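Local coordinates for general secretion pathway protein L (Vibrio parahaemolyticus, PDB 2W7V), which probably helps assemble the inner-membrane platform of the type II secretion system, forming a dimer through its periplasmic domain, at residues Ala15-Thr20 against Val58-Lys63. Residues are numbered along the deposited sequence; the frame is centred on the assembly and turned at random.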
ATOM      1  N   ALA A  15       6.406  -1.586  -4.267  1.00 21.93           N
ATOM      2  CA  ALA A  15       7.289  -2.407  -3.403  1.00 20.81           C
ATOM      3  C   ALA A  15       8.597  -1.682  -2.949  1.00 19.72           C
ATOM      4  O   ALA A  15       9.196  -2.046  -1.925  1.00 19.65           O
ATOM      5  CB  ALA A  15       7.634  -3.698  -4.128  1.00 20.63           C
ATOM      6  N   ALA A  16       9.025  -0.688  -3.739  1.00 18.35           N
ATOM      7  CA  ALA A  16      10.193   0.151  -3.469  1.00 17.63           C
ATOM      8  C   ALA A  16       9.914   1.334  -2.509  1.00 16.77           C
ATOM      9  O   ALA A  16      10.832   2.010  -2.098  1.00 17.52           O
ATOM     10  CB  ALA A  16      10.753   0.676  -4.783  1.00 17.18           C
ATOM     11  N   LEU A  17       8.666   1.604  -2.182  1.00 16.08           N
ATOM     12  CA  LEU A  17       8.318   2.785  -1.420  1.00 16.19           C
ATOM     13  C   LEU A  17       8.649   2.702   0.082  1.00 15.58           C
ATOM     14  O   LEU A  17       9.126   3.682   0.660  1.00 14.54           O
ATOM     15  CB  LEU A  17       6.847   3.158  -1.651  1.00 16.57           C
ATOM     16  CG  LEU A  17       6.504   3.785  -3.019  1.00 17.28           C
ATOM     17  CD1 LEU A  17       4.987   3.974  -3.158  1.00 15.84           C
ATOM     18  CD2 LEU A  17       7.236   5.123  -3.254  1.00 16.95           C
ATOM     19  N   PRO A  18       8.405   1.542   0.721  1.00 15.61           N
ATOM     20  CA  PRO A  18       8.822   1.461   2.110  1.00 15.02           C
ATOM     21  C   PRO A  18      10.310   1.676   2.293  1.00 14.18           C
ATOM     22  O   PRO A  18      10.711   2.455   3.167  1.00 14.39           O
ATOM     23  CB  PRO A  18       8.388   0.041   2.515  1.00 15.32           C
ATOM     24  CG  PRO A  18       7.161  -0.220   1.641  1.00 15.05           C
ATOM     25  CD  PRO A  18       7.718   0.293   0.317  1.00 16.30           C
ATOM     26  N   ALA A  19      11.119   1.011   1.471  1.00 13.27           N
ATOM     27  CA  ALA A  19      12.570   1.153   1.558  1.00 12.09           C
ATOM     28  C   ALA A  19      12.951   2.600   1.216  1.00 12.20           C
ATOM     29  O   ALA A  19      13.810   3.176   1.871  1.00 12.73           O
ATOM     30  CB  ALA A  19      13.243   0.182   0.685  1.00 10.74           C
ATOM     31  N   THR A  20      12.271   3.218   0.253  1.00 10.69           N
ATOM     32  CA  THR A  20      12.616   4.585  -0.114  1.00 10.71           C
ATOM     33  C   THR A  20      12.271   5.597   0.965  1.00  9.82           C
ATOM     34  O   THR A  20      13.123   6.426   1.325  1.00  8.92           O
ATOM     35  CB  THR A  20      11.984   4.988  -1.470  1.00 10.53           C
ATOM     36  OG1 THR A  20      12.358   4.023  -2.457  1.00 11.37           O
ATOM     37  CG2 THR A  20      12.442   6.378  -1.917  1.00 10.00           C
ATOM     38  N   VAL A  58      11.751  14.785  -3.212  1.00 14.51           N
ATOM     39  CA  VAL A  58      12.846  14.721  -4.153  1.00 14.13           C
ATOM     40  C   VAL A  58      13.202  13.270  -4.476  1.00 13.99           C
ATOM     41  O   VAL A  58      13.440  12.931  -5.621  1.00 14.78           O
ATOM     42  CB  VAL A  58      14.111  15.454  -3.611  1.00 14.71           C
ATOM     43  CG1 VAL A  58      15.347  15.026  -4.398  1.00 13.57           C
ATOM     44  CG2 VAL A  58      13.909  17.009  -3.620  1.00 14.96           C
ATOM     45  N   LYS A  59      13.244  12.417  -3.471  1.00 13.60           N
ATOM     46  CA  LYS A  59      13.489  11.008  -3.702  1.00 13.75           C
ATOM     47  C   LYS A  59      12.379  10.307  -4.503  1.00 13.36           C
ATOM     48  O   LYS A  59      12.650   9.528  -5.402  1.00 13.08           O
ATOM     49  CB  LYS A  59      13.668  10.293  -2.375  1.00 13.86           C
ATOM     50  CG  LYS A  59      14.893  10.698  -1.581  1.00 13.52           C
ATOM     51  CD  LYS A  59      15.166   9.639  -0.490  1.00 15.12           C
ATOM     52  CE  LYS A  59      16.240  10.047   0.524  1.00 15.43           C
ATOM     53  NZ  LYS A  59      17.593   9.770   0.023  1.00 15.19           N
ATOM     54  N   LEU A  60      11.130  10.558  -4.161  1.00 13.48           N
ATOM     55  CA  LEU A  60      10.013   9.982  -4.890  1.00 14.49           C
ATOM     56  C   LEU A  60       9.992  10.450  -6.357  1.00 14.46           C
ATOM     57  O   LEU A  60       9.666   9.694  -7.252  1.00 15.39           O
ATOM     58  CB  LEU A  60       8.676  10.338  -4.200  1.00 14.58           C
ATOM     59  CG  LEU A  60       8.543   9.756  -2.783  1.00 15.79           C
ATOM     60  CD1 LEU A  60       7.288  10.360  -2.112  1.00 19.40           C
ATOM     61  CD2 LEU A  60       8.533   8.248  -2.771  1.00 11.73           C
ATOM     62  N   ALA A  61      10.385  11.692  -6.586  1.00 15.06           N
ATOM     63  CA  ALA A  61      10.363  12.328  -7.926  1.00 15.09           C
ATOM     64  C   ALA A  61      11.323  11.662  -8.943  1.00 15.48           C
ATOM     65  O   ALA A  61      11.150  11.817 -10.162  1.00 15.11           O
ATOM     66  CB  ALA A  61      10.713  13.800  -7.778  1.00 14.29           C
ATOM     67  N   GLU A  62      12.326  10.931  -8.448  1.00 15.35           N
ATOM     68  CA  GLU A  62      13.273  10.239  -9.313  1.00 16.11           C
ATOM     69  C   GLU A  62      12.614   9.157 -10.157  1.00 16.17           C
ATOM     70  O   GLU A  62      13.029   8.918 -11.289  1.00 16.26           O
ATOM     71  CB  GLU A  62      14.403   9.617  -8.481  1.00 16.27           C
ATOM     72  CG  GLU A  62      15.222  10.647  -7.698  1.00 17.48           C
ATOM     73  CD  GLU A  62      16.373  10.053  -6.894  1.00 18.15           C
ATOM     74  OE1 GLU A  62      16.563   8.809  -6.921  1.00 20.80           O
ATOM     75  OE2 GLU A  62      17.091  10.853  -6.242  1.00 20.28           O
ATOM     76  N   LYS A  63      11.602   8.492  -9.601  1.00 16.13           N
ATOM     77  CA  LYS A  63      10.957   7.378 -10.282  1.00 16.20           C
ATOM     78  C   LYS A  63       9.420   7.502 -10.390  1.00 16.20           C
ATOM     79  O   LYS A  63       8.778   6.650 -11.000  1.00 15.38           O
ATOM     80  CB  LYS A  63      11.330   6.071  -9.558  1.00 16.30           C
ATOM     81  CG  LYS A  63      12.834   5.706  -9.583  1.00 16.14           C
ATOM     82  CD  LYS A  63      13.279   4.993 -10.850  1.00 15.24           C
ATOM     83  CE  LYS A  63      14.785   5.094 -11.033  1.00 15.29           C
ATOM     84  NZ  LYS A  63      15.409   3.911 -11.716  1.00 16.56           N
TER
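Two helices laid on one face of a four-stranded antiparallel sheet meet here, Leu17 and Thr20 of helix 17-22 facing Lys59 and Leu60 of helix 51-61. At the closest approach, the leucine side chains lie roughly perpendicular and touch by single methyls: Leu17 CD2 lies 3.4 Å from Leu60 CD2, tighter than usual for two carbons. Both residues are buried, and beneath the helices they reach the sheet, where each packs on Leu84 while Leu17 also meets Phe64 and Leu60 meets Phe82 and Val66. Further from the sheet, the Thr20 and Lys59 side chains run antiparallel alongside each other, the methyl CG2 of Thr20 standing 4.1 Å from Lys59 CB. That methyl is anti to the backbone N, and the same rotation (chi1 -54°) turns OG1 back to its own segment, where it donates a hydrogen bond to Ala16 O (2.6 Å). The carbonyl is thus gripped twice, since Thr20 N reaches Ala16 O from the opposite face of its plane, and the threonine offers its partner carbon while its hydroxyl is satisfied by that carbonyl. Pro18 packs on Leu14 of the second subunit. Two helices side by side over a four-stranded antiparallel sheet of order 1-2-4-3 are consistent with a circularly permuted ferredoxin-like fold.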